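Local coordinates for protein GTN Reductase (Agrobacterium tumefaciens, PDB 5N6G) that binds flavin mononucleotide and probably acts as an ene-reductase of the Old Yellow Enzyme family, reducing activated carbon-carbon double bonds with electrons from NADH or NADPH, at residues 10-15 / 224-229; 104-109 / 141-146; 273-278 / 304-309; 32-37 / 78-83. All blocks are in the same frame, centred on the assembly; numbering follows the deposited sequence.

Contact 1 of 4, residues 10-15 / 224-229; sequences AGDIAL and AGRTGI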
loop_
_atom_site.group_PDB
_atom_site.type_symbol
_atom_site.label_atom_id
_atom_site.label_comp_id
_atom_site.label_asym_id
_atom_site.label_seq_id
_atom_site.Cartn_x
_atom_site.Cartn_y
_atom_site.Cartn_z
ATOM N N ALA A 10 13.652 10.492 0.816
ATOM C CA ALA A 10 12.291 10.482 0.280
ATOM C C ALA A 10 11.587 11.654 0.944
ATOM O O ALA A 10 11.122 11.526 2.073
ATOM C CB ALA A 10 11.578 9.167 0.567
ATOM N N GLY A 11 11.553 12.792 0.274
ATOM C CA GLY A 11 10.950 13.967 0.880
ATOM C C GLY A 11 11.678 14.312 2.165
ATOM O O GLY A 11 12.893 14.547 2.165
ATOM N N ASP A 12 10.950 14.318 3.282
ATOM C CA ASP A 12 11.518 14.607 4.594
ATOM C C ASP A 12 12.128 13.391 5.272
ATOM O O ASP A 12 12.666 13.530 6.376
ATOM C CB ASP A 12 10.447 15.185 5.531
ATOM C CG ASP A 12 9.829 16.462 5.002
ATOM O OD1 ASP A 12 10.512 17.185 4.255
ATOM O OD2 ASP A 12 8.657 16.739 5.336
ATOM N N ILE A 13 12.065 12.215 4.653
ATOM C CA ILE A 13 12.460 10.970 5.297
ATOM C C ILE A 13 13.824 10.549 4.763
ATOM O O ILE A 13 13.989 10.339 3.556
ATOM C CB ILE A 13 11.420 9.866 5.060
ATOM C CG1 ILE A 13 10.020 10.378 5.425
ATOM C CG2 ILE A 13 11.760 8.653 5.905
ATOM C CD1 ILE A 13 8.897 9.452 5.018
ATOM N N ALA A 14 14.786 10.394 5.665
ATOM C CA ALA A 14 16.113 9.892 5.321
ATOM C C ALA A 14 16.142 8.377 5.441
ATOM O O ALA A 14 15.808 7.841 6.495
ATOM C CB ALA A 14 17.165 10.500 6.246
ATOM N N LEU A 15 16.556 7.690 4.371
ATOM C CA LEU A 15 16.660 6.233 4.350
ATOM C C LEU A 15 18.117 5.801 4.417
ATOM O O LEU A 15 18.968 6.347 3.706
ATOM C CB LEU A 15 16.064 5.628 3.082
ATOM C CG LEU A 15 14.556 5.755 2.793
ATOM C CD1 LEU A 15 14.148 7.134 2.363
ATOM C CD2 LEU A 15 14.163 4.732 1.737
ATOM N N ALA A 224 3.557 17.421 2.448
ATOM C CA ALA A 224 3.794 16.642 1.242
ATOM C C ALA A 224 5.081 15.831 1.343
ATOM O O ALA A 224 5.165 14.724 0.790
ATOM C CB ALA A 224 3.839 17.578 0.026
ATOM N N GLY A 225 6.064 16.339 2.081
ATOM C CA GLY A 225 7.328 15.634 2.250
ATOM C C GLY A 225 7.252 14.398 3.126
ATOM O O GLY A 225 8.268 13.700 3.277
ATOM N N ARG A 226 6.106 14.143 3.755
ATOM C CA ARG A 226 5.896 12.907 4.496
ATOM C C ARG A 226 4.806 12.058 3.851
ATOM O O ARG A 226 4.295 11.132 4.501
ATOM C CB ARG A 226 5.550 13.186 5.964
ATOM C CG ARG A 226 6.660 13.951 6.645
ATOM C CD ARG A 226 6.571 13.951 8.152
ATOM N NE ARG A 226 7.800 14.546 8.696
ATOM C CZ ARG A 226 8.943 13.892 8.929
ATOM N NH1 ARG A 226 9.057 12.586 8.702
ATOM N NH2 ARG A 226 9.990 14.551 9.410
ATOM N N THR A 227 4.419 12.379 2.613
ATOM C CA THR A 227 3.328 11.712 1.898
ATOM C C THR A 227 3.857 11.004 0.660
ATOM O O THR A 227 4.474 11.633 -0.202
ATOM C CB THR A 227 2.243 12.715 1.498
ATOM O OG1 THR A 227 1.786 13.428 2.658
ATOM C CG2 THR A 227 1.083 12.003 0.839
ATOM N N GLY A 228 3.610 9.692 0.569
ATOM C CA GLY A 228 3.857 8.939 -0.650
ATOM C C GLY A 228 2.597 8.215 -1.096
ATOM O O GLY A 228 1.539 8.334 -0.483
ATOM N N ILE A 229 2.715 7.504 -2.211
ATOM C CA ILE A 229 1.541 6.848 -2.785
ATOM C C ILE A 229 1.996 5.591 -3.498
ATOM O O ILE A 229 3.055 5.575 -4.130
ATOM C CB ILE A 229 0.788 7.795 -3.746
ATOM C CG1 ILE A 229 -0.517 7.179 -4.249
ATOM C CG2 ILE A 229 1.707 8.260 -4.881
ATOM C CD1 ILE A 229 -1.482 8.212 -4.806
HETATM O O HOH W 1 6.546 18.730 3.900
HETATM O O HOH W 2 8.206 17.523 8.396
#

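Contact 2 of 4, residues 104-109 / 141-146; sequences ISHTSL and ETSEPR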
loop_
_atom_site.group_PDB
_atom_site.type_symbol
_atom_site.label_atom_id
_atom_site.label_comp_id
_atom_site.label_asym_id
_atom_site.label_seq_id
_atom_site.Cartn_x
_atom_site.Cartn_y
_atom_site.Cartn_z
ATOM N N ILE A 104 -14.221 -3.969 -1.762
ATOM C CA ILE A 104 -13.612 -5.263 -1.414
ATOM C C ILE A 104 -13.777 -5.435 0.090
ATOM O O ILE A 104 -12.847 -5.263 0.880
ATOM C CB ILE A 104 -12.156 -5.337 -1.861
ATOM C CG1 ILE A 104 -12.028 -4.975 -3.349
ATOM C CG2 ILE A 104 -11.609 -6.705 -1.606
ATOM C CD1 ILE A 104 -12.786 -5.905 -4.305
ATOM N N SER A 105 -14.995 -5.786 0.498
ATOM C CA SER A 105 -15.316 -5.926 1.913
ATOM C C SER A 105 -16.562 -6.800 2.055
ATOM O O SER A 105 -17.082 -7.351 1.082
ATOM C CB SER A 105 -15.492 -4.547 2.556
ATOM O OG SER A 105 -15.629 -4.598 3.977
ATOM N N HIS A 106 -17.016 -6.938 3.294
ATOM C CA HIS A 106 -18.153 -7.770 3.639
ATOM C C HIS A 106 -18.987 -7.016 4.660
ATOM O O HIS A 106 -18.451 -6.240 5.449
ATOM C CB HIS A 106 -17.680 -9.114 4.206
ATOM C CG HIS A 106 -18.773 -10.122 4.378
ATOM N ND1 HIS A 106 -19.423 -10.302 5.581
ATOM C CD2 HIS A 106 -19.308 -11.025 3.519
ATOM C CE1 HIS A 106 -20.331 -11.251 5.446
ATOM N NE2 HIS A 106 -20.269 -11.716 4.211
ATOM N N THR A 107 -20.300 -7.210 4.604
ATOM C CA THR A 107 -21.194 -6.502 5.521
ATOM C C THR A 107 -20.820 -6.725 6.984
ATOM O O THR A 107 -20.980 -5.813 7.801
ATOM C CB THR A 107 -22.633 -6.933 5.288
ATOM O OG1 THR A 107 -22.732 -8.361 5.450
ATOM C CG2 THR A 107 -23.102 -6.518 3.906
ATOM N N SER A 108 -20.311 -7.911 7.334
ATOM C CA SER A 108 -19.985 -8.215 8.728
ATOM C C SER A 108 -18.830 -7.367 9.273
ATOM O O SER A 108 -18.636 -7.314 10.497
ATOM C CB SER A 108 -19.655 -9.706 8.860
ATOM O OG SER A 108 -18.450 -9.985 8.171
ATOM N N LEU A 109 -18.045 -6.729 8.401
ATOM C CA LEU A 109 -16.945 -5.860 8.795
ATOM C C LEU A 109 -17.329 -4.387 8.822
ATOM O O LEU A 109 -16.557 -3.568 9.338
ATOM C CB LEU A 109 -15.754 -6.050 7.834
ATOM C CG LEU A 109 -15.204 -7.470 7.738
ATOM C CD1 LEU A 109 -14.217 -7.589 6.558
ATOM C CD2 LEU A 109 -14.534 -7.861 9.038
ATOM N N GLU A 141 -17.465 -14.479 -0.179
ATOM C CA GLU A 141 -17.481 -13.572 -1.317
ATOM C C GLU A 141 -17.705 -12.163 -0.803
ATOM O O GLU A 141 -18.450 -11.957 0.166
ATOM C CB GLU A 141 -18.593 -13.957 -2.283
ATOM C CG GLU A 141 -18.456 -15.375 -2.826
ATOM C CD GLU A 141 -19.634 -15.808 -3.688
ATOM O OE1 GLU A 141 -20.408 -14.938 -4.138
ATOM O OE2 GLU A 141 -19.785 -17.029 -3.911
ATOM N N THR A 142 -17.076 -11.192 -1.456
ATOM C CA THR A 142 -17.296 -9.804 -1.077
ATOM C C THR A 142 -18.755 -9.418 -1.325
ATOM O O THR A 142 -19.427 -9.936 -2.215
ATOM C CB THR A 142 -16.342 -8.856 -1.807
ATOM O OG1 THR A 142 -16.387 -9.077 -3.221
ATOM C CG2 THR A 142 -14.917 -9.083 -1.290
ATOM N N SER A 143 -19.221 -8.475 -0.517
ATOM C CA SER A 143 -20.615 -8.077 -0.472
ATOM C C SER A 143 -20.946 -7.087 -1.586
ATOM O O SER A 143 -20.076 -6.390 -2.127
ATOM C CB SER A 143 -20.914 -7.432 0.887
ATOM O OG SER A 143 -20.769 -8.361 1.943
ATOM N N GLU A 144 -22.241 -6.981 -1.881
ATOM C CA GLU A 144 -22.737 -5.976 -2.826
ATOM C C GLU A 144 -22.470 -4.570 -2.298
ATOM O O GLU A 144 -22.951 -4.242 -1.199
ATOM C CB GLU A 144 -24.247 -6.110 -3.023
ATOM C CG GLU A 144 -24.718 -7.377 -3.608
ATOM C CD GLU A 144 -26.222 -7.350 -3.872
ATOM O OE1 GLU A 144 -26.982 -6.698 -3.105
ATOM O OE2 GLU A 144 -26.638 -7.979 -4.860
ATOM N N PRO A 145 -21.789 -3.702 -3.043
ATOM C CA PRO A 145 -21.519 -2.344 -2.566
ATOM C C PRO A 145 -22.615 -1.367 -2.952
ATOM O O PRO A 145 -23.408 -1.609 -3.860
ATOM C CB PRO A 145 -20.222 -1.965 -3.290
ATOM C CG PRO A 145 -20.353 -2.696 -4.595
ATOM C CD PRO A 145 -21.063 -3.983 -4.296
ATOM N N ARG A 146 -22.614 -0.231 -2.255
ATOM C CA ARG A 146 -23.450 0.903 -2.617
ATOM C C ARG A 146 -22.577 2.011 -3.180
ATOM O O ARG A 146 -21.403 2.146 -2.813
ATOM C CB ARG A 146 -24.257 1.432 -1.423
ATOM C CG ARG A 146 -23.445 2.027 -0.308
ATOM C CD ARG A 146 -24.387 2.631 0.790
ATOM N NE ARG A 146 -23.583 3.322 1.802
ATOM C CZ ARG A 146 -23.169 4.588 1.703
ATOM N NH1 ARG A 146 -23.516 5.336 0.662
ATOM N NH2 ARG A 146 -22.397 5.098 2.646
#

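Contact 3 of 4, residues 273-278 / 304-309; sequences GPRDFK and ANNGYD. With FMN (flavin mononucleotide), chain B.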
loop_
_atom_site.group_PDB
_atom_site.type_symbol
_atom_site.label_atom_id
_atom_site.label_comp_id
_atom_site.label_asym_id
_atom_site.label_seq_id
_atom_site.Cartn_x
_atom_site.Cartn_y
_atom_site.Cartn_z
ATOM N N GLY A 273 2.482 -11.462 -9.776
ATOM C CA GLY A 273 2.474 -12.243 -10.990
ATOM C C GLY A 273 3.379 -11.617 -12.020
ATOM O O GLY A 273 4.330 -10.906 -11.680
ATOM N N PRO A 274 3.114 -11.866 -13.306
ATOM C CA PRO A 274 4.075 -11.468 -14.337
ATOM C C PRO A 274 4.304 -9.964 -14.402
ATOM O O PRO A 274 3.366 -9.170 -14.437
ATOM C CB PRO A 274 3.439 -11.983 -15.638
ATOM C CG PRO A 274 2.475 -13.006 -15.225
ATOM C CD PRO A 274 1.986 -12.623 -13.873
ATOM N N ARG A 275 5.579 -9.589 -14.519
ATOM C CA ARG A 275 5.957 -8.193 -14.669
ATOM C C ARG A 275 5.495 -7.621 -16.002
ATOM O O ARG A 275 5.304 -6.405 -16.109
ATOM C CB ARG A 275 7.482 -8.057 -14.539
ATOM C CG ARG A 275 7.964 -8.203 -13.111
ATOM C CD ARG A 275 9.482 -8.218 -12.999
ATOM N NE ARG A 275 10.062 -7.062 -13.647
ATOM C CZ ARG A 275 10.069 -5.841 -13.128
ATOM N NH1 ARG A 275 9.551 -5.615 -11.929
ATOM N NH2 ARG A 275 10.607 -4.847 -13.813
ATOM N N ASP A 276 5.362 -8.459 -17.034
ATOM C CA ASP A 276 4.967 -7.979 -18.358
ATOM C C ASP A 276 3.464 -8.090 -18.614
ATOM O O ASP A 276 3.019 -7.963 -19.766
ATOM C CB ASP A 276 5.743 -8.720 -19.451
ATOM C CG ASP A 276 5.384 -10.186 -19.542
ATOM O OD1 ASP A 276 4.529 -10.654 -18.763
ATOM O OD2 ASP A 276 5.959 -10.875 -20.416
ATOM N N PHE A 277 2.682 -8.292 -17.564
ATOM C CA PHE A 277 1.238 -8.389 -17.694
ATOM C C PHE A 277 0.652 -7.136 -18.344
ATOM O O PHE A 277 1.115 -6.007 -18.126
ATOM C CB PHE A 277 0.634 -8.607 -16.305
ATOM C CG PHE A 277 -0.830 -8.902 -16.317
ATOM C CD1 PHE A 277 -1.293 -10.161 -16.645
ATOM C CD2 PHE A 277 -1.744 -7.912 -15.990
ATOM C CE1 PHE A 277 -2.640 -10.425 -16.659
ATOM C CE2 PHE A 277 -3.092 -8.177 -16.006
ATOM C CZ PHE A 277 -3.534 -9.427 -16.336
ATOM N N LYS A 278 -0.384 -7.341 -19.147
ATOM C CA LYS A 278 -1.211 -6.241 -19.603
ATOM C C LYS A 278 -2.642 -6.737 -19.689
ATOM O O LYS A 278 -2.900 -7.926 -19.840
ATOM C CB LYS A 278 -0.765 -5.690 -20.954
ATOM C CG LYS A 278 -0.884 -6.666 -22.092
ATOM C CD LYS A 278 -0.379 -6.034 -23.382
ATOM C CE LYS A 278 -0.408 -6.993 -24.527
ATOM N NZ LYS A 278 -1.784 -7.273 -24.969
ATOM N N ALA A 304 10.330 0.868 -6.828
ATOM C CA ALA A 304 9.730 -0.117 -7.712
ATOM C C ALA A 304 9.568 -1.437 -6.986
ATOM O O ALA A 304 10.347 -1.771 -6.100
ATOM C CB ALA A 304 10.580 -0.349 -8.959
ATOM N N ASN A 305 8.555 -2.185 -7.408
ATOM C CA ASN A 305 8.202 -3.455 -6.811
ATOM C C ASN A 305 7.711 -4.413 -7.878
ATOM O O ASN A 305 7.219 -3.995 -8.932
ATOM C CB ASN A 305 7.094 -3.279 -5.773
ATOM C CG ASN A 305 6.502 -4.587 -5.349
ATOM O OD1 ASN A 305 5.440 -4.991 -5.824
ATOM N ND2 ASN A 305 7.195 -5.281 -4.463
ATOM N N ASN A 306 7.858 -5.707 -7.551
ATOM C CA ASN A 306 7.177 -6.881 -8.086
ATOM C C ASN A 306 8.155 -7.772 -8.845
ATOM O O ASN A 306 8.611 -7.456 -9.953
ATOM C CB ASN A 306 5.972 -6.530 -8.960
ATOM C CG ASN A 306 5.140 -7.767 -9.287
ATOM O OD1 ASN A 306 4.815 -8.563 -8.401
ATOM N ND2 ASN A 306 4.839 -7.965 -10.570
ATOM N N GLY A 307 8.517 -8.890 -8.226
ATOM C CA GLY A 307 9.356 -9.875 -8.878
ATOM C C GLY A 307 10.834 -9.568 -8.904
ATOM O O GLY A 307 11.566 -10.215 -9.656
ATOM N N TYR A 308 11.301 -8.598 -8.128
ATOM C CA TYR A 308 12.732 -8.319 -8.089
ATOM C C TYR A 308 13.465 -9.398 -7.308
ATOM O O TYR A 308 12.905 -10.035 -6.414
ATOM C CB TYR A 308 12.989 -6.958 -7.447
ATOM C CG TYR A 308 12.754 -5.819 -8.382
ATOM C CD1 TYR A 308 13.768 -5.379 -9.210
ATOM C CD2 TYR A 308 11.515 -5.194 -8.464
ATOM C CE1 TYR A 308 13.579 -4.333 -10.087
ATOM C CE2 TYR A 308 11.307 -4.132 -9.357
ATOM C CZ TYR A 308 12.352 -3.722 -10.170
ATOM O OH TYR A 308 12.202 -2.693 -11.061
ATOM N N ASP A 309 14.735 -9.596 -7.664
ATOM C CA ASP A 309 15.677 -10.418 -6.915
ATOM C C ASP A 309 16.960 -9.615 -6.737
ATOM O O ASP A 309 17.034 -8.440 -7.112
ATOM C CB ASP A 309 15.915 -11.775 -7.596
ATOM C CG ASP A 309 16.568 -11.668 -8.980
ATOM O OD1 ASP A 309 17.159 -10.622 -9.335
ATOM O OD2 ASP A 309 16.489 -12.668 -9.721
HETATM N N1 FMN B . 0.236 -4.884 -1.326
HETATM C C2 FMN B . -0.225 -3.732 -0.739
HETATM O O2 FMN B . -0.196 -2.632 -1.336
HETATM N N3 FMN B . -0.704 -3.775 0.552
HETATM C C4 FMN B . -0.815 -4.907 1.337
HETATM O O4 FMN B . -1.216 -4.829 2.498
HETATM C C4A FMN B . -0.357 -6.122 0.700
HETATM N N5 FMN B . -0.397 -7.234 1.389
HETATM C C5A FMN B . 0.191 -8.356 0.830
HETATM C C6 FMN B . 0.262 -9.515 1.593
HETATM C C7 FMN B . 0.941 -10.633 1.129
HETATM C C7M FMN B . 1.016 -11.857 2.008
HETATM C C8 FMN B . 1.556 -10.605 -0.128
HETATM C C8M FMN B . 2.353 -11.775 -0.634
HETATM C C9 FMN B . 1.470 -9.455 -0.909
HETATM C C9A FMN B . 0.799 -8.329 -0.431
HETATM N N10 FMN B . 0.792 -7.113 -1.148
HETATM C C10 FMN B . 0.197 -6.000 -0.624
HETATM C "C1'" FMN B . 1.596 -7.023 -2.376
HETATM C "C2'" FMN B . 3.072 -6.840 -2.048
HETATM O "O2'" FMN B . 3.295 -5.577 -1.411
HETATM C "C3'" FMN B . 3.978 -6.939 -3.276
HETATM O "O3'" FMN B . 3.556 -5.995 -4.257
HETATM C "C4'" FMN B . 3.993 -8.326 -3.915
HETATM O "O4'" FMN B . 4.279 -9.322 -2.930
HETATM C "C5'" FMN B . 4.968 -8.414 -5.075
HETATM O "O5'" FMN B . 6.317 -8.189 -4.617
HETATM P P FMN B . 7.423 -9.360 -4.406
HETATM O O1P FMN B . 7.632 -9.969 -5.776
HETATM O O2P FMN B . 6.780 -10.355 -3.456
HETATM O O3P FMN B . 8.607 -8.655 -3.853
HETATM O O HOH W 3 5.854 -11.411 -9.634
#

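Contact 4 of 4, residues 32-37 / 78-83; sequences AIPNNL and EGWKKI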
loop_
_atom_site.group_PDB
_atom_site.type_symbol
_atom_site.label_atom_id
_atom_site.label_comp_id
_atom_site.label_asym_id
_atom_site.label_seq_id
_atom_site.Cartn_x
_atom_site.Cartn_y
_atom_site.Cartn_z
ATOM N N ALA A 32 -8.416 -5.042 15.291
ATOM C CA ALA A 32 -7.874 -3.908 14.549
ATOM C C ALA A 32 -6.846 -3.127 15.363
ATOM O O ALA A 32 -6.656 -1.925 15.139
ATOM C CB ALA A 32 -8.991 -2.967 14.075
ATOM N N ILE A 33 -6.158 -3.809 16.281
ATOM C CA ILE A 33 -5.230 -3.179 17.213
ATOM C C ILE A 33 -3.901 -3.913 17.110
ATOM O O ILE A 33 -3.839 -5.123 17.358
ATOM C CB ILE A 33 -5.759 -3.229 18.662
ATOM C CG1 ILE A 33 -7.064 -2.427 18.771
ATOM C CG2 ILE A 33 -4.733 -2.694 19.656
ATOM C CD1 ILE A 33 -7.859 -2.714 20.046
ATOM N N PRO A 34 -2.796 -3.240 16.760
ATOM C CA PRO A 34 -1.499 -3.922 16.779
ATOM C C PRO A 34 -1.144 -4.387 18.178
ATOM O O PRO A 34 -1.441 -3.723 19.171
ATOM C CB PRO A 34 -0.514 -2.845 16.298
ATOM C CG PRO A 34 -1.343 -1.861 15.568
ATOM C CD PRO A 34 -2.646 -1.841 16.333
ATOM N N ASN A 35 -0.452 -5.531 18.241
ATOM C CA ASN A 35 -0.135 -6.173 19.509
ATOM C C ASN A 35 1.365 -6.429 19.630
ATOM O O ASN A 35 2.152 -5.943 18.808
ATOM C CB ASN A 35 -0.954 -7.450 19.629
ATOM C CG ASN A 35 -0.721 -8.384 18.472
ATOM O OD1 ASN A 35 0.423 -8.587 18.042
ATOM N ND2 ASN A 35 -1.807 -8.903 17.903
ATOM N N ASN A 36 1.792 -7.123 20.683
ATOM C CA ASN A 36 3.230 -7.264 20.928
ATOM C C ASN A 36 3.906 -8.149 19.885
ATOM O O ASN A 36 5.069 -7.913 19.520
ATOM C CB ASN A 36 3.469 -7.848 22.313
ATOM C CG ASN A 36 3.160 -6.875 23.404
ATOM O OD1 ASN A 36 2.991 -5.688 23.154
ATOM N ND2 ASN A 36 3.114 -7.364 24.627
ATOM N N LEU A 37 3.206 -9.180 19.405
ATOM C CA LEU A 37 3.768 -10.016 18.337
ATOM C C LEU A 37 4.003 -9.206 17.068
ATOM O O LEU A 37 5.043 -9.352 16.404
ATOM C CB LEU A 37 2.844 -11.206 18.055
ATOM C CG LEU A 37 3.435 -12.292 17.142
ATOM C CD1 LEU A 37 4.565 -13.015 17.818
ATOM C CD2 LEU A 37 2.343 -13.273 16.728
ATOM N N GLU A 78 -1.973 3.483 20.040
ATOM C CA GLU A 78 -1.016 3.085 21.064
ATOM C C GLU A 78 -0.229 1.860 20.625
ATOM O O GLU A 78 0.985 1.791 20.819
ATOM C CB GLU A 78 -1.748 2.804 22.385
ATOM C CG GLU A 78 -0.831 2.329 23.500
ATOM C CD GLU A 78 0.205 3.374 23.901
ATOM O OE1 GLU A 78 -0.014 4.573 23.624
ATOM O OE2 GLU A 78 1.238 2.991 24.492
ATOM N N GLY A 79 -0.908 0.874 20.031
ATOM C CA GLY A 79 -0.201 -0.302 19.549
ATOM C C GLY A 79 0.798 0.028 18.459
ATOM O O GLY A 79 1.901 -0.521 18.424
ATOM N N TRP A 80 0.423 0.916 17.534
ATOM C CA TRP A 80 1.376 1.340 16.518
ATOM C C TRP A 80 2.547 2.115 17.111
ATOM O O TRP A 80 3.678 2.039 16.587
ATOM C CB TRP A 80 0.683 2.191 15.476
ATOM C CG TRP A 80 -0.094 1.442 14.444
ATOM C CD1 TRP A 80 -1.423 1.592 14.165
ATOM C CD2 TRP A 80 0.403 0.470 13.508
ATOM N NE1 TRP A 80 -1.784 0.781 13.122
ATOM C CE2 TRP A 80 -0.690 0.070 12.706
ATOM C CE3 TRP A 80 1.655 -0.103 13.274
ATOM C CZ2 TRP A 80 -0.566 -0.871 11.681
ATOM C CZ3 TRP A 80 1.767 -1.067 12.254
ATOM C CH2 TRP A 80 0.663 -1.426 11.479
ATOM N N LYS A 81 2.306 2.896 18.171
ATOM C CA LYS A 81 3.399 3.646 18.778
ATOM C C LYS A 81 4.481 2.711 19.304
ATOM O O LYS A 81 5.671 3.017 19.209
ATOM C CB LYS A 81 2.853 4.551 19.885
ATOM C CG LYS A 81 3.883 5.464 20.529
ATOM C CD LYS A 81 4.408 6.508 19.543
ATOM C CE LYS A 81 5.337 7.513 20.222
ATOM N NZ LYS A 81 5.845 8.528 19.262
ATOM N N LYS A 82 4.097 1.568 19.860
ATOM C CA LYS A 82 5.108 0.605 20.293
ATOM C C LYS A 82 5.942 0.125 19.110
ATOM O O LYS A 82 7.162 -0.051 19.231
ATOM C CB LYS A 82 4.435 -0.572 20.997
ATOM C CG LYS A 82 5.407 -1.555 21.617
ATOM C CD LYS A 82 4.684 -2.800 22.129
ATOM C CE LYS A 82 5.560 -3.596 23.084
ATOM N NZ LYS A 82 5.110 -3.448 24.506
ATOM N N ILE A 83 5.294 -0.081 17.959
ATOM C CA ILE A 83 5.974 -0.557 16.758
ATOM C C ILE A 83 6.928 0.504 16.211
ATOM O O ILE A 83 8.092 0.211 15.907
ATOM C CB ILE A 83 4.939 -0.984 15.706
ATOM C CG1 ILE A 83 4.252 -2.267 16.179
ATOM C CG2 ILE A 83 5.600 -1.159 14.336
ATOM C CD1 ILE A 83 3.077 -2.658 15.383
HETATM O O HOH W 4 2.375 -3.139 19.511
#

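Contact 1 of 4, residues 10-15 / 224-229
Gly11 and Gly225 meet backbone to backbone where the hairpin of strands 8-10 and 13-15 covers the N-terminal end of the TIM-barrel strands, against the loop that leads from helix 204-222 into barrel strand 227-231. The hairpin reverses through a type II' turn from Ala10 to Ile13, with Gly11 at positive phi (60°). The tight part is here: with glycine on both sides the backbones approach until Gly11 CA packs 3.6 Å from Gly225 O, and Asp12 OD2 lies 3.5 Å from Gly225 CA. The same carbonyl oxygen, Gly225 O, accepts an almost straight bond from Asp12 N (2.8 Å, 174° at the hydrogen), the donor tilted moderately from the carbonyl plane.

Toward solvent the contact is looser and wetter. Asp12 lays its CB over the centre of one face of the Arg226 guanidinium, 3.9 Å above the plane. Arg226 runs extended from CG to NE to get there, and its NH1 goes on to the backbone oxygen of Asp173, which ties the group to the neighbouring part of the barrel. Ile13 CG1 comes up to NH1 more obliquely. Asp12 and Arg226 make no direct salt bridge: OD2 lies well out of the guanidinium plane, so the attraction is probably only a general one between opposite charges. Two waters bind at OD2. One ties it to Gly225 N; the other bridges the two side chains, donating to Asp12 OD2 and accepting from Arg226 NE at 3.0 Å.

Contact 2 of 4, residues 104-109 / 141-146
The His106 imidazole is the flat group of this contact, and its neighbours here sit at the rim: Glu141 O lies in the ring plane beside CD2, 3.6 Å away, and Ser108 CB is at the edge too. Ser143 OG approaches the ring obliquely, nearest to CD2. On the ND1 side the ring is held within its own loop, by a hydrogen bond with Ser108 OG and a second from Ser108 N (3.1 Å), which arrives tilted from the ring plane. CG stands anti to the backbone N (chi1 -170°), and the turn about chi2 (-96°) then presents the CD2 edge to Glu141 O.

Two hydrogen bonds join the loops. Ser143 N donates to Ser105 O at 2.9 Å, nearly straight and in the carbonyl plane. Ser143 OG, beside its own backbone N, receives Thr107 N at 2.9 Å with a more bent angle of 146°, and also packs 3.2 Å from His106 CA. One serine therefore uses its amide and its hydroxyl to hold two peptide groups of the other loop. Thr142 adds to this: its CA makes a CH...O contact with Ser105 O, and its CG2 meets Ile104 CG2 at 4.1 Å.

This is packing within the excursion between barrel strands 94-99 and 174-178. Ile104 touches Tyr65, a residue of the 2-phenylacrylic acid pocket, while His106 rests on Thr128 and Ile130 of strand 127-131, and the other loop joins strand 137-141 to strand 146-147.

Contact 3 of 4, residues 273-278 / 304-309
Arg275 and Asn306 face each other with CA atoms 6.8 Å apart, where a type I turn from Pro274 to Phe277 approaches the C-terminal end of TIM-barrel strand 301-305, whose following loop, with Asn306 and Gly307 at positive phi, grips FMN. The Arg275 chain bends at chi3 (54°), and NH1 donates to Asn306 O at 2.9 Å, in both the carbonyl and guanidinium planes. NH1 also pairs with Glu268, which takes a hydrogen bond from Tyr308 OH as well. Arg275 CZ sits 4.7 Å from the centroid of the Tyr308 ring, an off-centre cation-pi contact with guanidinium and ring planes 65° apart.

The Asn306 and Arg275 side chains run past each other in opposite directions, amide and guanidinium planes 38° apart. Asn306 ND2 gives a hydrogen bond to Gly273 O at 3.2 Å from above the carbonyl plane and another to Glu268 O, while OD1 takes Gly272 N.

Asn306 also lines the cofactor site, OD1 lying 3.3 Å from FMN C5'; its neighbours supply the hydrogen bonds. Gly307 N donates to phosphate oxygen O1P at 2.8 Å. Asn305, turned away from the arginine, spans the ribityl chain: ND2 donates to O5', and OD1 accepts from FMN O3' at 2.6 Å.

Contact 4 of 4, residues 32-37 / 78-83
Pro34, just ahead of helix 36-43, packs on helix 74-89, which follows strand 50-57 of the TIM barrel. Starting at CB, the proline meets Ile83 CD1 at 3.7 Å and the carbonyl carbon of Gly79. One atom further, CG stands over the five-membered ring of Trp80, 3.4 Å from its centroid and 6° off the ring normal. It is a CH-pi contact over the face, with all five ring atoms at nearly the same distance from CG. Trp80 is held in place by its NE1, which bonds to Gly70 O, and it makes an edge-to-face ring pair with Phe172.

The proline backbone also comes close: Pro34 O is 3.7 Å from Gly79 CA, an approach that the glycine allows. Beside it a water donates to both Asn35 O and Gly79 O, bridging loop and helix.

At the exposed end the contact thins to one polar pair. Lys82 leaves with CG anti to the backbone N (chi1 -174°), and its chain stays extended until a bend at chi4. Asn36 OD1 lies 3.3 Å from Lys82 CE and takes only a weak hydrogen bond from Lys82 NZ at 3.4 Å.

Overall arrangement
Contacts 1 and 3 both reach the eight-stranded barrel sheet, through strands 227-231 and 301-305, with centres about 24 Å apart; contact 4 lies in the helical layer outside the sheet, contact 2 in the excursion after strand 94-99. Contact 3 touches the cofactor directly and combines a hydrogen-bonded arginine with a cation-pi contact, whereas contact 1, away from the annotated sites, relies on close glycine backbones and water. Contact 4 is mainly apolar, proline on tryptophan, and contact 2 is built from serine and backbone hydrogen bonds between loops. All four mix buried and exposed residues. Along the chain, contacts 4 and 2 nest within the loop closed by contact 1, and contact 3 follows.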